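Local structure of thioesterase (Streptomyces sp. WAC02707, 6VAP) at residues S10-Q16 and V83-R87; Q26-H32 and P91-H97; A77-F81 and E106-F111. The protein is a type II thioesterase of the borrelidin biosynthetic cluster that probably hydrolyses aberrant acyl groups from stalled carrier proteins of the polyketide synthase. The contacts are given in a common frame with arbitrary orientation. Numbering follows the deposited sequence.

Overall arrangement
All three contacts lie in the alpha/beta-hydrolase fold, with contact 1 at the edge of its sheet; their centres are 12 to 13 Å apart. Contact 2 is the innermost, about 6 Å from the centre of the chain; it pairs two parallel strands. Contacts 1 and 3 share helix 73-87: its C-terminal part meets the N-terminal turn and edge strand in contact 1, and its middle crosses helix 99-113 in contact 3. Leu30 joins contacts 2 and 3, its CD1 lying 3.8 Å from Leu107 CD1, while Arg87 O probably accepts a hydrogen bond from Gln26 NE2 (3.1 Å) between contacts 1 and 2. Gly96 of contact 2 opens a probable nucleophile elbow leading to Ser98, the presumed nucleophile of a Ser98-His232-Asp204 triad.

Contact 1. Residues S10-Q16 and V83-R87; sequences SDVWIRQ and VLRAR
Residues 10-16 fold through a tight turn into the short strand 14-15. Residues 83-87 are helical, continuing the helix that starts at residue 73; Trp13 faces Val83 (CA-CA 7.5 Å) and Ile14 faces Leu84 (7.7 Å). The turn is an Asx motif. Asp11, chi1 p, brings OD1 2.6 Å from Ile14 N and 2.8 Å (weak) from Trp13 N, while Asp11 N donates to Ile14 O at 3.0 Å. Ser10 OG receives Gln16 N at 3.0 Å. Ile14, rotamer mt, is the apolar centre: its CD1 reaches Val83 CG1 (3.6 Å), Leu84 CD2 (3.5 Å) and Arg87 CD (3.4 Å). Val83, chi1 t, also places CG2 3.9 Å from Trp13 CD1. Arg87 (chi1 to chi3 m, t, p) points toward 10-16, with Ile14 CG2 over one guanidinium face. Its NH2 donates to OE1 of extended Gln16 (tt) at 3.0 Å; its NH1 bonds His9 O and makes a long salt bridge to Asp11 OD2 (3.8 Å). A water donates to Asp11 OD2 at 2.5 Å and weakly accepts from Arg87 NH1 at 2.9 Å. The antiparallel edge strand and the turn before it thus pack against helix 73-87: the backbones of Trp13 and Arg15 hydrogen-bond to Gln57 and to Ala55 of strand 52-56, Ile14 and Arg87 touch Leu54, and Leu84 also touches Leu107 and Phe111 of helix 99-113.

Contact 2. Residues Q26-H32 and P91-H97; sequences QLICLPH and PVALFGH
Strands 26-30 and 92-97 run parallel in register, Gln26 opposite Val92 (CA-CA 4.5 Å), Ile28 opposite Leu94 (4.8 Å) and Leu30 opposite Gly96 (4.5 Å); their axes approach to 4.6 Å at a crossing angle of -21°. Gln26 N donates to Pro91 O (2.9 Å), just after a cis peptide bond, and Gln26 O accepts from Ala93 N (2.8 Å). Leu27 (tp) turns to the face shared by Ala93, Cys29 and Phe95, its CD1 3.9 Å from Phe95 CB; helix 239-250 packs there. Ile28 points both N and O at strand 92-97: N donates to Ala93 O and O accepts from Phe95 N, each 2.8 Å. Its side chain (mt) takes the other face, CD1 3.3 Å from Leu94 CD2 and 3.4 Å from Val92 CG2. Cys29 CA makes a CA-H...O contact with Phe95 O at 3.2 Å. Leu30 N donates to Phe95 O (2.8 Å); the bond from His97 N to Leu30 O is weak (3.4 Å), and Leu30 O also bonds Tyr40 OH. Beyond Pro31, His32 (chi1 p) sets CB 3.9 Å from His97 CD2, and His97 ND1 bonds Ser124. Aliphatic packing and backbone bonds thus hold the sheet, while His32 and His97 lie at the C-terminal ends of the parallel strands, where alpha/beta-hydrolases carry their active site: Gly96 starts a probable nucleophile elbow, and His32 touches the presumed triad.

Contact 3. Residues A77-F81 and E106-F111; sequences ANQLF and ELARRF
Arg110 carries the polar part of this helix-helix contact. With chi1 to chi3 m, t, t it offers NH2 (3.0 Å) and NE (3.1 Å) to Asn78 OD1, two donors converging on a single acceptor, while its NH1 turns back to Glu106 OE1 in a 2.8 Å salt bridge and to Glu106 O at 3.1 Å. Asp74 takes a further salt bridge from Arg110 NH2; Glu106 also pairs with Arg109 and bonds Tyr184. Next to this network Ala77 CB lies over one guanidinium face, 3.6 Å from Arg110 CZ. Phe81 (chi1 t) reaches across with Arg110 CB 3.6 Å from its ring centroid, a CH-pi contact almost on the normal, and turns its edge to the face of Phe111, a T-shaped pair with centroids 4.8 Å apart and planes at 82°. Leu107 (mt) has its CD1 3.6 Å from Leu80 CD2 and its CD2 4.2 Å from Ala77 CB. Ala77 and Leu107 are nearest (CA-CA 5.9 Å), and the axes of segments 77-81 and 106-111 approach to 10.0 Å, at a crossing angle of -53°. Helices 73-87 and 99-113 cross obliquely while both lie on the same face of the sheet, Leu80 and Leu107 resting on Leu30 of strand 26-30, Ala108 and Phe111 on Leu94 of strand 92-97.

Contact 1. Residues S10-Q16 and V83-R87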
loop_
_atom_site.group_PDB
_atom_site.type_symbol
_atom_site.label_atom_id
_atom_site.label_comp_id
_atom_site.label_asym_id
_atom_site.label_seq_id
_atom_site.Cartn_x
_atom_site.Cartn_y
_atom_site.Cartn_z
ATOM N N SER A 10 -2.708 -17.812 -7.301
ATOM C CA SER A 10 -1.729 -16.940 -6.668
ATOM C C SER A 10 -0.323 -17.302 -7.143
ATOM O O SER A 10 -0.036 -18.444 -7.516
ATOM C CB SER A 10 -1.802 -17.025 -5.124
ATOM O OG SER A 10 -3.139 -16.951 -4.644
ATOM N N ASP A 11 0.562 -16.321 -7.113
ATOM C CA ASP A 11 1.973 -16.516 -7.403
ATOM C C ASP A 11 2.780 -16.040 -6.191
ATOM O O ASP A 11 2.232 -15.715 -5.132
ATOM C CB ASP A 11 2.369 -15.783 -8.690
ATOM C CG ASP A 11 2.006 -14.308 -8.669
ATOM O OD1 ASP A 11 2.446 -13.601 -7.750
ATOM O OD2 ASP A 11 1.278 -13.862 -9.578
ATOM N N VAL A 12 4.104 -16.011 -6.352
ATOM C CA VAL A 12 4.981 -15.659 -5.243
ATOM C C VAL A 12 4.711 -14.243 -4.782
ATOM O O VAL A 12 4.796 -13.951 -3.578
ATOM C CB VAL A 12 6.456 -15.854 -5.656
ATOM C CG1 VAL A 12 6.889 -14.787 -6.652
ATOM C CG2 VAL A 12 7.354 -15.829 -4.430
ATOM N N TRP A 13 4.350 -13.351 -5.710
ATOM C CA TRP A 13 4.134 -11.952 -5.349
ATOM C C TRP A 13 2.691 -11.631 -4.963
ATOM O O TRP A 13 2.440 -10.826 -4.061
ATOM C CB TRP A 13 4.526 -11.029 -6.519
ATOM C CG TRP A 13 5.979 -10.798 -6.670
ATOM C CD1 TRP A 13 6.855 -11.478 -7.493
ATOM C CD2 TRP A 13 6.724 -9.745 -6.068
ATOM N NE1 TRP A 13 8.120 -10.940 -7.371
ATOM C CE2 TRP A 13 8.058 -9.854 -6.537
ATOM C CE3 TRP A 13 6.391 -8.697 -5.203
ATOM C CZ2 TRP A 13 9.060 -8.999 -6.122
ATOM C CZ3 TRP A 13 7.404 -7.838 -4.798
ATOM C CH2 TRP A 13 8.716 -8.009 -5.249
ATOM N N ILE A 14 1.733 -12.224 -5.657
ATOM C CA ILE A 14 0.346 -11.775 -5.630
ATOM C C ILE A 14 -0.501 -12.880 -5.042
ATOM O O ILE A 14 -0.612 -13.954 -5.639
ATOM C CB ILE A 14 -0.159 -11.392 -7.030
ATOM C CG1 ILE A 14 0.718 -10.251 -7.592
ATOM C CG2 ILE A 14 -1.620 -10.982 -6.957
ATOM C CD1 ILE A 14 0.507 -9.964 -9.044
ATOM N N ARG A 15 -1.128 -12.609 -3.902
ATOM C CA ARG A 15 -1.935 -13.597 -3.198
ATOM C C ARG A 15 -3.407 -13.246 -3.388
ATOM O O ARG A 15 -3.847 -12.151 -3.019
ATOM C CB ARG A 15 -1.572 -13.640 -1.713
ATOM C CG ARG A 15 -0.074 -13.806 -1.434
ATOM C CD ARG A 15 0.431 -15.150 -1.981
ATOM N NE ARG A 15 1.883 -15.145 -2.143
ATOM C CZ ARG A 15 2.746 -15.641 -1.266
ATOM N NH1 ARG A 15 2.307 -16.187 -0.141
ATOM N NH2 ARG A 15 4.052 -15.589 -1.523
ATOM N N GLN A 16 -4.164 -14.175 -3.949
ATOM C CA GLN A 16 -5.602 -14.041 -4.172
ATOM C C GLN A 16 -6.276 -14.977 -3.175
ATOM O O GLN A 16 -6.294 -16.197 -3.362
ATOM C CB GLN A 16 -5.931 -14.404 -5.618
ATOM C CG GLN A 16 -7.396 -14.249 -5.990
ATOM C CD GLN A 16 -7.692 -14.701 -7.405
ATOM O OE1 GLN A 16 -6.851 -15.297 -8.058
ATOM N NE2 GLN A 16 -8.890 -14.416 -7.882
ATOM N N VAL A 83 4.919 -8.260 -12.862
ATOM C CA VAL A 83 4.073 -9.328 -12.346
ATOM C C VAL A 83 2.624 -8.869 -12.308
ATOM O O VAL A 83 1.722 -9.571 -12.780
ATOM C CB VAL A 83 4.552 -9.767 -10.952
ATOM C CG1 VAL A 83 3.715 -10.922 -10.434
ATOM C CG2 VAL A 83 6.043 -10.167 -11.028
ATOM N N LEU A 84 2.373 -7.694 -11.717
ATOM C CA LEU A 84 1.014 -7.162 -11.715
ATOM C C LEU A 84 0.518 -6.895 -13.122
ATOM O O LEU A 84 -0.674 -7.060 -13.386
ATOM C CB LEU A 84 0.934 -5.880 -10.897
ATOM C CG LEU A 84 0.876 -6.107 -9.390
ATOM C CD1 LEU A 84 1.194 -4.795 -8.705
ATOM C CD2 LEU A 84 -0.509 -6.636 -8.963
ATOM N N ARG A 85 1.408 -6.486 -14.031
ATOM C CA ARG A 85 1.024 -6.279 -15.428
ATOM C C ARG A 85 0.363 -7.522 -16.025
ATOM O O ARG A 85 -0.670 -7.425 -16.699
ATOM C CB ARG A 85 2.250 -5.897 -16.252
ATOM C CG ARG A 85 2.591 -4.437 -16.216
ATOM C CD ARG A 85 3.382 -4.028 -17.453
ATOM N NE ARG A 85 2.511 -3.895 -18.611
ATOM C CZ ARG A 85 2.774 -3.117 -19.653
ATOM N NH1 ARG A 85 3.896 -2.404 -19.676
ATOM N NH2 ARG A 85 1.920 -3.057 -20.671
ATOM N N ALA A 86 0.953 -8.702 -15.805
ATOM C CA ALA A 86 0.411 -9.929 -16.388
ATOM C C ALA A 86 -0.945 -10.319 -15.804
ATOM O O ALA A 86 -1.680 -11.082 -16.430
ATOM C CB ALA A 86 1.405 -11.078 -16.195
ATOM N N ARG A 87 -1.287 -9.817 -14.624
ATOM C CA ARG A 87 -2.551 -10.113 -13.963
ATOM C C ARG A 87 -3.570 -8.997 -14.103
ATOM O O ARG A 87 -4.777 -9.258 -14.028
ATOM C CB ARG A 87 -2.336 -10.341 -12.465
ATOM C CG ARG A 87 -1.595 -11.601 -12.131
ATOM C CD ARG A 87 -1.792 -11.938 -10.673
ATOM N NE ARG A 87 -3.161 -12.390 -10.401
ATOM C CZ ARG A 87 -3.467 -13.437 -9.647
ATOM N NH1 ARG A 87 -2.511 -14.167 -9.094
ATOM N NH2 ARG A 87 -4.736 -13.745 -9.446
HETATM O O HOH W 1 -0.466 -14.841 -11.030
#

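Contact 2. Residues Q26-H32 and P91-H97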
loop_
_atom_site.group_PDB
_atom_site.type_symbol
_atom_site.label_atom_id
_atom_site.label_comp_id
_atom_site.label_asym_id
_atom_site.label_seq_id
_atom_site.Cartn_x
_atom_site.Cartn_y
_atom_site.Cartn_z
ATOM N N GLN A 26 -10.683 -5.006 -9.823
ATOM C CA GLN A 26 -9.495 -5.494 -9.129
ATOM C C GLN A 26 -9.006 -4.473 -8.101
ATOM O O GLN A 26 -9.022 -3.264 -8.344
ATOM C CB GLN A 26 -8.351 -5.800 -10.099
ATOM C CG GLN A 26 -8.472 -7.132 -10.809
ATOM C CD GLN A 26 -7.220 -7.479 -11.589
ATOM O OE1 GLN A 26 -6.368 -6.625 -11.824
ATOM N NE2 GLN A 26 -7.100 -8.735 -11.989
ATOM N N LEU A 27 -8.603 -4.962 -6.936
ATOM C CA LEU A 27 -8.024 -4.125 -5.894
ATOM C C LEU A 27 -6.667 -4.727 -5.522
ATOM O O LEU A 27 -6.581 -5.871 -5.053
ATOM C CB LEU A 27 -8.940 -4.046 -4.675
ATOM C CG LEU A 27 -8.268 -3.341 -3.475
ATOM C CD1 LEU A 27 -8.151 -1.876 -3.733
ATOM C CD2 LEU A 27 -9.001 -3.597 -2.175
ATOM N N ILE A 28 -5.611 -3.975 -5.776
ATOM C CA ILE A 28 -4.258 -4.410 -5.458
ATOM C C ILE A 28 -3.881 -3.751 -4.158
ATOM O O ILE A 28 -3.911 -2.524 -4.077
ATOM C CB ILE A 28 -3.273 -4.023 -6.568
ATOM C CG1 ILE A 28 -3.758 -4.597 -7.923
ATOM C CG2 ILE A 28 -1.864 -4.547 -6.254
ATOM C CD1 ILE A 28 -3.213 -3.825 -9.090
ATOM N N CYS A 29 -3.512 -4.534 -3.153
ATOM C CA CYS A 29 -3.286 -4.062 -1.789
ATOM C C CYS A 29 -1.824 -4.227 -1.409
ATOM O O CYS A 29 -1.288 -5.338 -1.480
ATOM C CB CYS A 29 -4.165 -4.864 -0.814
ATOM S SG CYS A 29 -5.912 -4.600 -1.149
ATOM N N LEU A 30 -1.211 -3.138 -0.956
ATOM C CA LEU A 30 0.194 -3.066 -0.639
ATOM C C LEU A 30 0.341 -2.959 0.868
ATOM O O LEU A 30 -0.110 -1.972 1.468
ATOM C CB LEU A 30 0.845 -1.862 -1.326
ATOM C CG LEU A 30 1.011 -1.897 -2.867
ATOM C CD1 LEU A 30 1.559 -3.186 -3.369
ATOM C CD2 LEU A 30 -0.388 -1.623 -3.540
ATOM N N PRO A 31 0.953 -3.931 1.519
ATOM C CA PRO A 31 1.113 -3.848 2.966
ATOM C C PRO A 31 2.106 -2.782 3.386
ATOM O O PRO A 31 2.986 -2.378 2.621
ATOM C CB PRO A 31 1.633 -5.231 3.331
ATOM C CG PRO A 31 1.231 -6.099 2.234
ATOM C CD PRO A 31 1.287 -5.263 1.007
ATOM N N HIS A 32 1.986 -2.388 4.658
ATOM C CA HIS A 32 2.940 -1.490 5.309
ATOM C C HIS A 32 4.283 -2.172 5.557
ATOM O O HIS A 32 4.445 -3.371 5.343
ATOM C CB HIS A 32 2.397 -1.013 6.655
ATOM C CG HIS A 32 1.883 -2.134 7.511
ATOM N ND1 HIS A 32 0.715 -2.827 7.237
ATOM C CD2 HIS A 32 2.442 -2.739 8.584
ATOM C CE1 HIS A 32 0.551 -3.767 8.151
ATOM N NE2 HIS A 32 1.600 -3.756 8.956
ATOM N N PRO A 91 -11.568 -2.663 -14.606
ATOM C CA PRO A 91 -11.170 -1.582 -13.696
ATOM C C PRO A 91 -10.304 -2.087 -12.551
ATOM O O PRO A 91 -10.610 -3.130 -11.970
ATOM C CB PRO A 91 -12.503 -1.041 -13.171
ATOM C CG PRO A 91 -13.593 -1.698 -14.040
ATOM C CD PRO A 91 -13.002 -2.978 -14.517
ATOM N N VAL A 92 -9.230 -1.356 -12.245
ATOM C CA VAL A 92 -8.279 -1.733 -11.206
ATOM C C VAL A 92 -8.024 -0.534 -10.298
ATOM O O VAL A 92 -7.895 0.605 -10.761
ATOM C CB VAL A 92 -6.960 -2.254 -11.815
ATOM C CG1 VAL A 92 -6.340 -1.196 -12.720
ATOM C CG2 VAL A 92 -5.984 -2.679 -10.738
ATOM N N ALA A 93 -7.944 -0.802 -8.999
ATOM C CA ALA A 93 -7.630 0.211 -8.009
ATOM C C ALA A 93 -6.502 -0.301 -7.122
ATOM O O ALA A 93 -6.283 -1.512 -6.995
ATOM C CB ALA A 93 -8.844 0.576 -7.159
ATOM N N LEU A 94 -5.766 0.639 -6.524
ATOM C CA LEU A 94 -4.663 0.325 -5.625
ATOM C C LEU A 94 -4.941 0.865 -4.227
ATOM O O LEU A 94 -5.465 1.971 -4.072
ATOM C CB LEU A 94 -3.367 0.904 -6.148
ATOM C CG LEU A 94 -3.129 0.826 -7.670
ATOM C CD1 LEU A 94 -1.891 1.545 -8.050
ATOM C CD2 LEU A 94 -3.075 -0.628 -8.113
ATOM N N PHE A 95 -4.570 0.089 -3.208
ATOM C CA PHE A 95 -4.678 0.489 -1.814
ATOM C C PHE A 95 -3.356 0.192 -1.131
ATOM O O PHE A 95 -2.862 -0.941 -1.186
ATOM C CB PHE A 95 -5.827 -0.235 -1.102
ATOM C CG PHE A 95 -5.963 0.141 0.335
ATOM C CD1 PHE A 95 -5.197 -0.461 1.295
ATOM C CD2 PHE A 95 -6.900 1.101 0.729
ATOM C CE1 PHE A 95 -5.327 -0.072 2.653
ATOM C CE2 PHE A 95 -7.032 1.469 2.030
ATOM C CZ PHE A 95 -6.213 0.895 2.997
ATOM N N GLY A 96 -2.778 1.212 -0.496
ATOM C CA GLY A 96 -1.554 1.014 0.275
ATOM C C GLY A 96 -1.645 1.674 1.638
ATOM O O GLY A 96 -2.126 2.805 1.741
ATOM N N HIS A 97 -1.147 1.019 2.676
ATOM C CA HIS A 97 -1.043 1.600 4.002
ATOM C C HIS A 97 0.421 1.888 4.307
ATOM O O HIS A 97 1.283 1.040 4.086
ATOM C CB HIS A 97 -1.643 0.648 5.026
ATOM C CG HIS A 97 -1.604 1.178 6.419
ATOM N ND1 HIS A 97 -2.264 2.325 6.805
ATOM C CD2 HIS A 97 -0.964 0.718 7.518
ATOM C CE1 HIS A 97 -2.046 2.539 8.092
ATOM N NE2 HIS A 97 -1.250 1.586 8.544
#

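Contact 3. Residues A77-F81 and E106-F111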
loop_
_atom_site.group_PDB
_atom_site.type_symbol
_atom_site.label_atom_id
_atom_site.label_comp_id
_atom_site.label_asym_id
_atom_site.label_seq_id
_atom_site.Cartn_x
_atom_site.Cartn_y
_atom_site.Cartn_z
ATOM N N ALA A 77 8.795 -1.697 -6.666
ATOM C CA ALA A 77 7.904 -1.393 -7.784
ATOM C C ALA A 77 8.389 -1.985 -9.108
ATOM O O ALA A 77 7.603 -2.564 -9.869
ATOM C CB ALA A 77 7.765 0.117 -7.929
ATOM N N ASN A 78 9.664 -1.795 -9.427
ATOM C CA ASN A 78 10.165 -2.264 -10.702
ATOM C C ASN A 78 10.038 -3.771 -10.818
ATOM O O ASN A 78 9.727 -4.283 -11.893
ATOM C CB ASN A 78 11.603 -1.820 -10.854
ATOM C CG ASN A 78 11.726 -0.354 -11.224
ATOM O OD1 ASN A 78 10.788 0.253 -11.736
ATOM N ND2 ASN A 78 12.907 0.230 -10.950
ATOM N N GLN A 79 10.312 -4.505 -9.738
ATOM C CA GLN A 79 10.133 -5.958 -9.762
ATOM C C GLN A 79 8.650 -6.337 -9.763
ATOM O O GLN A 79 8.246 -7.318 -10.412
ATOM C CB GLN A 79 10.838 -6.588 -8.547
ATOM C CG GLN A 79 12.343 -6.588 -8.645
ATOM C CD GLN A 79 12.988 -7.518 -7.639
ATOM O OE1 GLN A 79 12.480 -8.593 -7.354
ATOM N NE2 GLN A 79 14.106 -7.103 -7.098
ATOM N N LEU A 80 7.826 -5.574 -9.038
ATOM C CA LEU A 80 6.433 -5.963 -8.881
ATOM C C LEU A 80 5.605 -5.613 -10.107
ATOM O O LEU A 80 4.652 -6.330 -10.422
ATOM C CB LEU A 80 5.866 -5.288 -7.638
ATOM C CG LEU A 80 4.391 -5.396 -7.381
ATOM C CD1 LEU A 80 3.960 -6.871 -7.275
ATOM C CD2 LEU A 80 4.065 -4.634 -6.085
ATOM N N PHE A 81 5.961 -4.549 -10.823
ATOM C CA PHE A 81 5.094 -4.084 -11.898
ATOM C C PHE A 81 4.899 -5.121 -12.975
ATOM O O PHE A 81 3.734 -5.349 -13.343
ATOM C CB PHE A 81 5.631 -2.780 -12.476
ATOM C CG PHE A 81 4.682 -2.126 -13.443
ATOM C CD1 PHE A 81 3.358 -1.855 -13.075
ATOM C CD2 PHE A 81 5.104 -1.775 -14.710
ATOM C CE1 PHE A 81 2.492 -1.273 -13.964
ATOM C CE2 PHE A 81 4.231 -1.166 -15.592
ATOM C CZ PHE A 81 2.926 -0.925 -15.219
ATOM N N GLU A 106 3.834 4.686 -6.599
ATOM C CA GLU A 106 4.842 4.396 -7.610
ATOM C C GLU A 106 4.307 3.421 -8.644
ATOM O O GLU A 106 4.575 3.576 -9.842
ATOM C CB GLU A 106 6.097 3.857 -6.922
ATOM C CG GLU A 106 6.915 4.904 -6.201
ATOM C CD GLU A 106 7.471 5.949 -7.178
ATOM O OE1 GLU A 106 7.574 5.626 -8.367
ATOM O OE2 GLU A 106 7.771 7.066 -6.736
ATOM N N LEU A 107 3.550 2.417 -8.196
ATOM C CA LEU A 107 2.907 1.492 -9.124
ATOM C C LEU A 107 1.882 2.214 -9.979
ATOM O O LEU A 107 1.794 1.977 -11.187
ATOM C CB LEU A 107 2.245 0.342 -8.354
ATOM C CG LEU A 107 3.206 -0.580 -7.647
ATOM C CD1 LEU A 107 2.451 -1.508 -6.643
ATOM C CD2 LEU A 107 3.931 -1.437 -8.688
ATOM N N ALA A 108 1.182 3.183 -9.397
ATOM C CA ALA A 108 0.223 3.950 -10.182
ATOM C C ALA A 108 0.916 4.723 -11.295
ATOM O O ALA A 108 0.450 4.767 -12.437
ATOM C CB ALA A 108 -0.562 4.887 -9.275
ATOM N N ARG A 109 2.033 5.354 -10.968
ATOM C CA ARG A 109 2.819 6.058 -11.963
ATOM C C ARG A 109 3.180 5.146 -13.111
ATOM O O ARG A 109 3.099 5.555 -14.271
ATOM C CB ARG A 109 4.099 6.604 -11.320
ATOM C CG ARG A 109 3.992 7.920 -10.634
ATOM C CD ARG A 109 5.344 8.313 -10.002
ATOM N NE ARG A 109 5.645 9.728 -10.184
ATOM C CZ ARG A 109 6.794 10.287 -9.843
ATOM N NH1 ARG A 109 7.756 9.541 -9.318
ATOM N NH2 ARG A 109 6.957 11.582 -10.005
ATOM N N ARG A 110 3.555 3.896 -12.806
ATOM C CA ARG A 110 3.945 2.953 -13.853
ATOM C C ARG A 110 2.752 2.439 -14.672
ATOM O O ARG A 110 2.872 2.196 -15.878
ATOM C CB ARG A 110 4.699 1.804 -13.194
ATOM C CG ARG A 110 6.078 2.192 -12.730
ATOM C CD ARG A 110 6.531 1.329 -11.568
ATOM N NE ARG A 110 7.971 1.518 -11.274
ATOM C CZ ARG A 110 8.444 2.522 -10.532
ATOM N NH1 ARG A 110 7.621 3.447 -10.048
ATOM N NH2 ARG A 110 9.737 2.620 -10.297
ATOM N N PHE A 111 1.606 2.230 -14.033
ATOM C CA PHE A 111 0.415 1.839 -14.771
ATOM C C PHE A 111 0.042 2.907 -15.778
ATOM O O PHE A 111 -0.209 2.597 -16.945
ATOM C CB PHE A 111 -0.740 1.566 -13.813
ATOM C CG PHE A 111 -0.708 0.190 -13.204
ATOM C CD1 PHE A 111 -0.954 -0.940 -13.986
ATOM C CD2 PHE A 111 -0.489 0.023 -11.860
ATOM C CE1 PHE A 111 -0.949 -2.195 -13.453
ATOM C CE2 PHE A 111 -0.492 -1.250 -11.292
ATOM C CZ PHE A 111 -0.702 -2.359 -12.081
#